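Local structure of NAD nucleotidase (Haemophilus influenzae, 3ZTV) at residues 50-55 with 332-337; 402-407 with 509-514; 436-441 with 537-542. The protein breaks NAD down to adenosine and nicotinamide riboside in the periplasm, combining pyrophosphatase and 5'-nucleotidase activities. All coordinates share one frame; numbering follows the deposited sequence.

Contacts 2 and 3 belong to one five-stranded mixed sheet in the C-terminal part of the chain. Their centres lie 9 Å apart, and strands 508-514 and 435-442 are neighbours, with V511 N and Y439 O 2.8 Å apart, a probable hydrogen bond. Contact 2 forms the inner parallel pair and ends about 4 Å from the bound adenosine, measured from the side chain of N514. Contact 3 adds an outermost strand, 539-544, and faces the metal centre, with the side chain of Y542 about 4 Å from a zinc ion. Contact 1 lies in the metallophosphoesterase half, its centre 41 Å from that of contact 2 and 35 Å from that of contact 3, away from the annotated sites.

Contact 1: residues 50-55 with 332-337; sequences NAKLNK and LDDHDA
A51, on helix 46-59, faces D336 with their CA atoms 4.6 Å apart, the closest CA pair between segments 50-55 and 332-337. The CB of A51 presses on the peptide backbone, 3.4 Å from H335 C, and also meets the CB atoms of D334 and D336 that lie to either side of H335 in sequence. Polar groups lie at both ends of this contact of A51 CB. At one end the D334 carboxylate meets two lysines one helical turn apart. D334 OD1 accepts from K55 NZ at 2.8 Å through its anti lone pair, while K52 NZ makes a long salt bridge to the same OD1 at 3.7 Å. The K52 chain bends at chi2 (97°) and chi3, which lays CE beside the carboxylate; its NZ and D334 OD2 share S331 OG as a further partner. These positive charges would be expected to stabilise ionised D334. A water joins K55 NZ to H335 N. At the other end N54 and D336 cross at about a right angle, and two waters link N54 ND2 to the two carboxylate oxygens. D336 is the N-cap of helix 337-353, and its OD2 also bonds T339 OG1, which N50 ND2 reaches too. The contact thus fits the loop between edge strand 330-332 and helix 337-353 against helix 46-59, with L294 of strand 284-295 touching K52 and D334.

Contact 2: residues 402-407 with 509-514; sequences VDLTIQ and YLVGTN
D403 and Y509 meet at about a right angle, the D403 carboxylate standing 89° from the tyrosine ring plane and its CB lying at the ring edge, 3.9 Å from Y509 CD2. In D403, chi1 (-66°) sets CG anti to the carbonyl carbon, and the carboxylate is turned so that OD2 accepts from L510 N at 2.9 Å, met on the anti side; D403 N in turn donates to L510 O. A side-chain oxygen and a backbone N-H thus extend the hydrogen bonding to the residue before strand 404-408. Regular parallel pairing follows, with G512 N to L404 O and I406 N to G512 O. On one face of the sheet L404 crosses V511 obliquely, its CD1 3.8 Å from V511 CG1. On the other, T405 CB comes within 3.4 Å of G512 O, while T405 OG1 turns to A392 O in helix 386-396. V402 and L510 also cross at about a right angle, through CG2 and CD2.

Near the C-terminal end of the pair, side chains again take over. T513 OG1 donates to I406 O at 2.8 Å, whereas N514 N stays 4.3 Å from that oxygen. Beyond it Q407 and N514 meet with amide planes 77° apart. N514 ND2 donates to Q407 OE1 at 2.8 Å, nearly straight, with OE1 in the N514 amide plane, yet it approaches from above the carbonyl plane of Q407. N514 OD1 caps V517 N of helix 515-518. N514, whose side chain is about 4 Å from the bound adenosine, also bonds the pocket residue N408 through ND2; with both polar atoms of its amide engaged it has a well-defined rotation, and the Q407 bond is consistent with a role in positioning it.

Contact 3: residues 436-441 with 537-542; sequences LYTYKM and EGVDTY
L436 O is gripped twice by T541: the backbone N donates at 3.0 Å in line with the carbonyl, and OG1 donates at 2.7 Å, tilted 31° from the carbonyl plane. T541 OG1 also accepts from L543 N. From here the antiparallel strands run through the non-hydrogen-bonded pair Y437-D540 to the hydrogen-bonded pair T438-V539, where T438 N meets V539 O and V539 N meets T438 O. V539 O also sits 3.4 Å above the centre of the Y437 ring. The Y437 CG stands anti to the backbone N (chi1 -161°), and chi2 (-78°) turns the ring so that a face covers the V539-D540 peptide, Y437 CE2 being 3.5 Å from D540 N. G538 CA fits beside both tyrosines, 3.6 Å from Y439 CD1. T438 and V539 point the same way, with T438 OG1 3.1 Å from V539 CG1; a water ties T438 OG1 to E537 O. E537 lies beside K440, but its OE2 forms a salt bridge with R508. Back at the L436 end, D540 OD1 accepts from Y542 N in an Asx turn and also bonds T435 OG1. L436 O is thus held by an amide and a hydroxyl of the edge strand, and V539 O by an amide with a ring face beside it. The Asx turn leads into Y542, which stacks on H228 near the zinc ligand H22, placing this part of the strand beside the metal centre.

Contact 1: residues 50-55 with 332-337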
loop_
_atom_site.group_PDB
_atom_site.type_symbol
_atom_site.label_atom_id
_atom_site.label_comp_id
_atom_site.label_asym_id
_atom_site.label_seq_id
_atom_site.Cartn_x
_atom_site.Cartn_y
_atom_site.Cartn_z
ATOM N N ASN A 50 4.583 -9.986 -36.542
ATOM C CA ASN A 50 4.127 -8.817 -37.277
ATOM C C ASN A 50 3.211 -9.165 -38.448
ATOM O O ASN A 50 2.221 -8.470 -38.693
ATOM C CB ASN A 50 5.309 -7.944 -37.704
ATOM C CG ASN A 50 5.900 -7.153 -36.537
ATOM O OD1 ASN A 50 5.284 -7.023 -35.481
ATOM N ND2 ASN A 50 7.100 -6.622 -36.733
ATOM N N ALA A 51 3.529 -10.241 -39.155
ATOM C CA ALA A 51 2.668 -10.696 -40.245
ATOM C C ALA A 51 1.271 -11.036 -39.731
ATOM O O ALA A 51 0.265 -10.645 -40.327
ATOM C CB ALA A 51 3.285 -11.902 -40.951
ATOM N N LYS A 52 1.199 -11.780 -38.637
ATOM C CA LYS A 52 -0.097 -12.167 -38.090
ATOM C C LYS A 52 -0.885 -10.969 -37.550
ATOM O O LYS A 52 -2.094 -10.851 -37.793
ATOM C CB LYS A 52 0.056 -13.261 -37.023
ATOM C CG LYS A 52 -1.270 -13.773 -36.466
ATOM C CD LYS A 52 -1.745 -15.049 -37.139
ATOM C CE LYS A 52 -2.173 -14.828 -38.576
ATOM N NZ LYS A 52 -2.930 -16.010 -39.119
ATOM N N LEU A 53 -0.220 -10.076 -36.820
ATOM C CA LEU A 53 -0.873 -8.854 -36.354
ATOM C C LEU A 53 -1.394 -8.033 -37.539
ATOM O O LEU A 53 -2.521 -7.530 -37.502
ATOM C CB LEU A 53 0.080 -8.009 -35.497
ATOM C CG LEU A 53 0.427 -8.541 -34.106
ATOM C CD1 LEU A 53 1.525 -7.674 -33.486
ATOM C CD2 LEU A 53 -0.794 -8.601 -33.208
ATOM N N ASN A 54 -0.589 -7.910 -38.592
ATOM C CA ASN A 54 -0.991 -7.127 -39.749
ATOM C C ASN A 54 -2.222 -7.712 -40.419
ATOM O O ASN A 54 -3.139 -6.981 -40.793
ATOM C CB ASN A 54 0.154 -7.007 -40.760
ATOM C CG ASN A 54 1.225 -6.022 -40.317
ATOM O OD1 ASN A 54 1.003 -5.236 -39.399
ATOM N ND2 ASN A 54 2.380 -6.050 -40.978
ATOM N N LYS A 55 -2.253 -9.027 -40.573
ATOM C CA LYS A 55 -3.392 -9.659 -41.219
ATOM C C LYS A 55 -4.648 -9.603 -40.355
ATOM O O LYS A 55 -5.744 -9.352 -40.861
ATOM C CB LYS A 55 -3.055 -11.097 -41.606
ATOM C CG LYS A 55 -2.084 -11.172 -42.762
ATOM C CD LYS A 55 -1.850 -12.591 -43.221
ATOM C CE LYS A 55 -0.821 -13.292 -42.353
ATOM N NZ LYS A 55 -0.360 -14.568 -42.984
ATOM N N LEU A 332 0.382 -21.182 -39.646
ATOM C CA LEU A 332 1.631 -21.633 -40.274
ATOM C C LEU A 332 2.279 -20.601 -41.189
ATOM O O LEU A 332 1.614 -19.982 -42.024
ATOM C CB LEU A 332 1.409 -22.922 -41.078
ATOM C CG LEU A 332 0.940 -24.145 -40.299
ATOM C CD1 LEU A 332 0.437 -25.227 -41.252
ATOM C CD2 LEU A 332 2.037 -24.691 -39.403
ATOM N N ASP A 333 3.592 -20.435 -41.023
ATOM C CA ASP A 333 4.447 -19.731 -41.981
ATOM C C ASP A 333 4.059 -18.281 -42.245
ATOM O O ASP A 333 4.188 -17.796 -43.368
ATOM C CB ASP A 333 4.516 -20.506 -43.308
ATOM C CG ASP A 333 5.087 -21.903 -43.142
ATOM O OD1 ASP A 333 5.990 -22.106 -42.300
ATOM O OD2 ASP A 333 4.625 -22.807 -43.868
ATOM N N ASP A 334 3.600 -17.571 -41.217
ATOM C CA ASP A 334 3.395 -16.135 -41.369
ATOM C C ASP A 334 4.753 -15.451 -41.483
ATOM O O ASP A 334 5.661 -15.743 -40.713
ATOM C CB ASP A 334 2.663 -15.541 -40.165
ATOM C CG ASP A 334 1.318 -16.174 -39.920
ATOM O OD1 ASP A 334 0.391 -15.968 -40.735
ATOM O OD2 ASP A 334 1.190 -16.862 -38.891
ATOM N N HIS A 335 4.892 -14.538 -42.431
ATOM C CA HIS A 335 6.106 -13.733 -42.499
ATOM C C HIS A 335 5.840 -12.365 -43.114
ATOM O O HIS A 335 5.004 -12.215 -44.005
ATOM C CB HIS A 335 7.264 -14.477 -43.182
ATOM C CG HIS A 335 7.018 -14.799 -44.620
ATOM N ND1 HIS A 335 7.696 -14.174 -45.644
ATOM C CD2 HIS A 335 6.188 -15.692 -45.206
ATOM C CE1 HIS A 335 7.288 -14.662 -46.801
ATOM N NE2 HIS A 335 6.372 -15.585 -46.563
ATOM N N ASP A 336 6.520 -11.355 -42.585
ATOM C CA ASP A 336 6.297 -9.972 -42.977
ATOM C C ASP A 336 7.535 -9.467 -43.696
ATOM O O ASP A 336 8.638 -9.566 -43.170
ATOM C CB ASP A 336 6.044 -9.121 -41.731
ATOM C CG ASP A 336 5.878 -7.650 -42.050
ATOM O OD1 ASP A 336 4.968 -7.305 -42.830
ATOM O OD2 ASP A 336 6.661 -6.826 -41.529
ATOM N N ALA A 337 7.355 -8.924 -44.898
ATOM C CA ALA A 337 8.486 -8.503 -45.725
ATOM C C ALA A 337 9.373 -7.468 -45.033
ATOM O O ALA A 337 10.596 -7.606 -45.005
ATOM C CB ALA A 337 7.991 -7.979 -47.073
HETATM O O HOH W 1 5.026 -4.683 -40.756
HETATM O O HOH W 2 2.545 -8.180 -43.233
HETATM O O HOH W 3 2.319 -14.093 -44.168
#

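Contact 2: residues 402-407 with 509-514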
loop_
_atom_site.group_PDB
_atom_site.type_symbol
_atom_site.label_atom_id
_atom_site.label_comp_id
_atom_site.label_asym_id
_atom_site.label_seq_id
_atom_site.Cartn_x
_atom_site.Cartn_y
_atom_site.Cartn_z
ATOM N N VAL A 402 20.542 -11.903 -3.678
ATOM C CA VAL A 402 20.926 -13.297 -3.475
ATOM C C VAL A 402 22.075 -13.479 -2.477
ATOM O O VAL A 402 23.084 -12.778 -2.541
ATOM C CB VAL A 402 21.256 -13.978 -4.825
ATOM C CG1 VAL A 402 21.917 -15.333 -4.613
ATOM C CG2 VAL A 402 19.988 -14.124 -5.655
ATOM N N ASP A 403 21.897 -14.419 -1.551
ATOM C CA ASP A 403 22.917 -14.698 -0.534
ATOM C C ASP A 403 23.983 -15.695 -0.988
ATOM O O ASP A 403 25.144 -15.612 -0.584
ATOM C CB ASP A 403 22.253 -15.216 0.741
ATOM C CG ASP A 403 21.384 -14.173 1.410
ATOM O OD1 ASP A 403 21.900 -13.077 1.713
ATOM O OD2 ASP A 403 20.191 -14.446 1.627
ATOM N N LEU A 404 23.585 -16.650 -1.820
ATOM C CA LEU A 404 24.514 -17.672 -2.274
ATOM C C LEU A 404 23.943 -18.332 -3.511
ATOM O O LEU A 404 22.727 -18.332 -3.721
ATOM C CB LEU A 404 24.757 -18.706 -1.167
ATOM C CG LEU A 404 23.547 -19.519 -0.700
ATOM C CD1 LEU A 404 23.540 -20.898 -1.360
ATOM C CD2 LEU A 404 23.495 -19.640 0.830
ATOM N N THR A 405 24.823 -18.874 -4.344
ATOM C CA THR A 405 24.378 -19.657 -5.488
ATOM C C THR A 405 25.061 -21.017 -5.494
ATOM O O THR A 405 26.161 -21.169 -4.957
ATOM C CB THR A 405 24.680 -18.956 -6.818
ATOM O OG1 THR A 405 26.082 -18.690 -6.897
ATOM C CG2 THR A 405 23.898 -17.656 -6.939
ATOM N N ILE A 406 24.404 -21.996 -6.104
ATOM C CA ILE A 406 24.928 -23.355 -6.210
ATOM C C ILE A 406 24.795 -23.831 -7.650
ATOM O O ILE A 406 23.719 -23.715 -8.243
ATOM C CB ILE A 406 24.173 -24.319 -5.277
ATOM C CG1 ILE A 406 24.362 -23.889 -3.818
ATOM C CG2 ILE A 406 24.618 -25.755 -5.512
ATOM C CD1 ILE A 406 23.462 -24.616 -2.837
ATOM N N GLN A 407 25.890 -24.353 -8.204
ATOM C CA GLN A 407 25.942 -24.843 -9.588
ATOM C C GLN A 407 26.496 -26.265 -9.591
ATOM O O GLN A 407 27.427 -26.581 -8.846
ATOM C CB GLN A 407 26.816 -23.918 -10.455
ATOM C CG GLN A 407 27.049 -24.384 -11.901
ATOM C CD GLN A 407 25.820 -24.250 -12.797
ATOM O OE1 GLN A 407 24.770 -23.781 -12.377
ATOM N NE2 GLN A 407 25.962 -24.669 -14.048
ATOM N N TYR A 509 17.697 -17.978 3.674
ATOM C CA TYR A 509 18.584 -17.414 2.663
ATOM C C TYR A 509 17.899 -17.352 1.304
ATOM O O TYR A 509 17.094 -18.220 0.976
ATOM C CB TYR A 509 19.846 -18.276 2.535
ATOM C CG TYR A 509 20.694 -18.299 3.786
ATOM C CD1 TYR A 509 20.487 -19.256 4.772
ATOM C CD2 TYR A 509 21.702 -17.370 3.980
ATOM C CE1 TYR A 509 21.257 -19.274 5.923
ATOM C CE2 TYR A 509 22.476 -17.380 5.128
ATOM C CZ TYR A 509 22.251 -18.334 6.090
ATOM O OH TYR A 509 23.028 -18.339 7.235
ATOM N N LEU A 510 18.228 -16.333 0.516
ATOM C CA LEU A 510 17.826 -16.332 -0.888
ATOM C C LEU A 510 18.917 -17.035 -1.679
ATOM O O LEU A 510 20.060 -16.567 -1.739
ATOM C CB LEU A 510 17.581 -14.920 -1.421
ATOM C CG LEU A 510 17.023 -14.855 -2.850
ATOM C CD1 LEU A 510 15.649 -15.481 -2.927
ATOM C CD2 LEU A 510 16.970 -13.418 -3.324
ATOM N N VAL A 511 18.543 -18.168 -2.262
ATOM C CA VAL A 511 19.478 -19.071 -2.914
ATOM C C VAL A 511 19.201 -19.120 -4.411
ATOM O O VAL A 511 18.055 -19.322 -4.831
ATOM C CB VAL A 511 19.350 -20.488 -2.325
ATOM C CG1 VAL A 511 20.202 -21.480 -3.103
ATOM C CG2 VAL A 511 19.718 -20.481 -0.832
ATOM N N GLY A 512 20.244 -18.922 -5.213
ATOM C CA GLY A 512 20.115 -19.033 -6.658
ATOM C C GLY A 512 20.760 -20.298 -7.186
ATOM O O GLY A 512 21.812 -20.727 -6.701
ATOM N N THR A 513 20.142 -20.901 -8.194
ATOM C CA THR A 513 20.705 -22.083 -8.839
ATOM C C THR A 513 20.230 -22.090 -10.296
ATOM O O THR A 513 19.559 -21.151 -10.718
ATOM C CB THR A 513 20.320 -23.357 -8.077
ATOM O OG1 THR A 513 21.086 -24.462 -8.562
ATOM C CG2 THR A 513 18.844 -23.658 -8.231
ATOM N N ASN A 514 20.589 -23.107 -11.072
ATOM C CA ASN A 514 20.101 -23.161 -12.445
ATOM C C ASN A 514 18.755 -23.888 -12.496
ATOM O O ASN A 514 18.427 -24.668 -11.606
ATOM C CB ASN A 514 21.131 -23.771 -13.410
ATOM C CG ASN A 514 21.372 -25.236 -13.158
ATOM O OD1 ASN A 514 20.464 -26.052 -13.290
ATOM N ND2 ASN A 514 22.607 -25.582 -12.804
#

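Contact 3: residues 436-441 with 537-542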
loop_
_atom_site.group_PDB
_atom_site.type_symbol
_atom_site.label_atom_id
_atom_site.label_comp_id
_atom_site.label_asym_id
_atom_site.label_seq_id
_atom_site.Cartn_x
_atom_site.Cartn_y
_atom_site.Cartn_z
ATOM N N LEU A 436 18.496 -18.583 -14.407
ATOM C CA LEU A 436 18.678 -18.515 -12.962
ATOM C C LEU A 436 17.330 -18.653 -12.249
ATOM O O LEU A 436 16.352 -17.988 -12.617
ATOM C CB LEU A 436 19.339 -17.193 -12.589
ATOM C CG LEU A 436 19.590 -16.912 -11.106
ATOM C CD1 LEU A 436 20.607 -17.877 -10.521
ATOM C CD2 LEU A 436 20.079 -15.487 -10.944
ATOM N N TYR A 437 17.290 -19.503 -11.223
ATOM C CA TYR A 437 16.078 -19.816 -10.466
ATOM C C TYR A 437 16.387 -19.596 -8.981
ATOM O O TYR A 437 17.461 -19.995 -8.516
ATOM C CB TYR A 437 15.702 -21.287 -10.698
ATOM C CG TYR A 437 14.264 -21.611 -10.352
ATOM C CD1 TYR A 437 13.866 -21.786 -9.033
ATOM C CD2 TYR A 437 13.299 -21.709 -11.346
ATOM C CE1 TYR A 437 12.544 -22.059 -8.716
ATOM C CE2 TYR A 437 11.980 -21.978 -11.036
ATOM C CZ TYR A 437 11.611 -22.154 -9.718
ATOM O OH TYR A 437 10.296 -22.423 -9.393
ATOM N N THR A 438 15.483 -18.969 -8.226
ATOM C CA THR A 438 15.744 -18.762 -6.797
ATOM C C THR A 438 14.708 -19.398 -5.885
ATOM O O THR A 438 13.542 -19.555 -6.254
ATOM C CB THR A 438 15.883 -17.258 -6.407
ATOM O OG1 THR A 438 14.618 -16.591 -6.544
ATOM C CG2 THR A 438 16.929 -16.558 -7.262
ATOM N N TYR A 439 15.160 -19.739 -4.679
ATOM C CA TYR A 439 14.306 -20.158 -3.576
ATOM C C TYR A 439 14.694 -19.380 -2.329
ATOM O O TYR A 439 15.850 -18.990 -2.160
ATOM C CB TYR A 439 14.505 -21.638 -3.257
ATOM C CG TYR A 439 13.974 -22.610 -4.284
ATOM C CD1 TYR A 439 12.609 -22.724 -4.523
ATOM C CD2 TYR A 439 14.835 -23.453 -4.985
ATOM C CE1 TYR A 439 12.119 -23.620 -5.446
ATOM C CE2 TYR A 439 14.351 -24.361 -5.910
ATOM C CZ TYR A 439 12.988 -24.440 -6.130
ATOM O OH TYR A 439 12.496 -25.329 -7.047
ATOM N N LYS A 440 13.722 -19.170 -1.446
ATOM C CA LYS A 440 13.980 -18.590 -0.131
ATOM C C LYS A 440 13.872 -19.742 0.859
ATOM O O LYS A 440 12.795 -20.303 1.036
ATOM C CB LYS A 440 12.937 -17.517 0.187
ATOM C CG LYS A 440 13.165 -16.782 1.501
ATOM C CD LYS A 440 14.325 -15.809 1.405
ATOM C CE LYS A 440 14.358 -14.885 2.613
ATOM N NZ LYS A 440 15.546 -13.990 2.601
ATOM N N MET A 441 14.987 -20.118 1.480
ATOM C CA MET A 441 15.055 -21.395 2.184
ATOM C C MET A 441 15.992 -21.349 3.387
ATOM O O MET A 441 17.027 -20.685 3.360
ATOM C CB MET A 441 15.494 -22.502 1.213
ATOM C CG MET A 441 16.838 -22.241 0.541
ATOM S SD MET A 441 17.264 -23.376 -0.808
ATOM C CE MET A 441 17.442 -24.922 0.072
ATOM N N GLU A 537 8.853 -19.694 -2.189
ATOM C CA GLU A 537 8.906 -18.517 -3.052
ATOM C C GLU A 537 9.695 -18.755 -4.348
ATOM O O GLU A 537 10.347 -17.842 -4.860
ATOM C CB GLU A 537 9.490 -17.324 -2.277
ATOM C CG GLU A 537 8.768 -17.045 -0.960
ATOM C CD GLU A 537 9.368 -15.896 -0.168
ATOM O OE1 GLU A 537 10.126 -15.083 -0.741
ATOM O OE2 GLU A 537 9.075 -15.802 1.044
ATOM N N GLY A 538 9.624 -19.967 -4.884
ATOM C CA GLY A 538 10.386 -20.293 -6.076
ATOM C C GLY A 538 10.050 -19.383 -7.241
ATOM O O GLY A 538 8.872 -19.098 -7.506
ATOM N N VAL A 539 11.082 -18.924 -7.941
ATOM C CA VAL A 539 10.876 -18.113 -9.131
ATOM C C VAL A 539 11.948 -18.319 -10.204
ATOM O O VAL A 539 13.155 -18.342 -9.921
ATOM C CB VAL A 539 10.748 -16.617 -8.769
ATOM C CG1 VAL A 539 11.971 -16.141 -8.024
ATOM C CG2 VAL A 539 10.502 -15.770 -10.012
ATOM N N ASP A 540 11.482 -18.488 -11.437
ATOM C CA ASP A 540 12.350 -18.497 -12.605
ATOM C C ASP A 540 12.554 -17.041 -13.003
ATOM O O ASP A 540 11.602 -16.354 -13.381
ATOM C CB ASP A 540 11.689 -19.281 -13.747
ATOM C CG ASP A 540 12.633 -19.539 -14.917
ATOM O OD1 ASP A 540 13.627 -18.797 -15.073
ATOM O OD2 ASP A 540 12.367 -20.489 -15.689
ATOM N N THR A 541 13.785 -16.554 -12.895
ATOM C CA THR A 541 14.077 -15.161 -13.224
ATOM C C THR A 541 14.092 -14.861 -14.729
ATOM O O THR A 541 14.076 -13.696 -15.125
ATOM C CB THR A 541 15.456 -14.723 -12.699
ATOM O OG1 THR A 541 16.482 -15.428 -13.419
ATOM C CG2 THR A 541 15.575 -14.978 -11.204
ATOM N N TYR A 542 14.184 -15.910 -15.547
ATOM C CA TYR A 542 14.332 -15.774 -17.007
ATOM C C TYR A 542 15.628 -15.073 -17.426
ATOM O O TYR A 542 15.749 -14.574 -18.543
ATOM C CB TYR A 542 13.084 -15.138 -17.643
ATOM C CG TYR A 542 11.841 -15.951 -17.354
ATOM C CD1 TYR A 542 11.741 -17.276 -17.772
ATOM C CD2 TYR A 542 10.788 -15.414 -16.630
ATOM C CE1 TYR A 542 10.625 -18.034 -17.479
ATOM C CE2 TYR A 542 9.660 -16.165 -16.347
ATOM C CZ TYR A 542 9.587 -17.471 -16.770
ATOM O OH TYR A 542 8.464 -18.225 -16.484
HETATM O O HOH W 4 13.000 -17.064 -4.324
#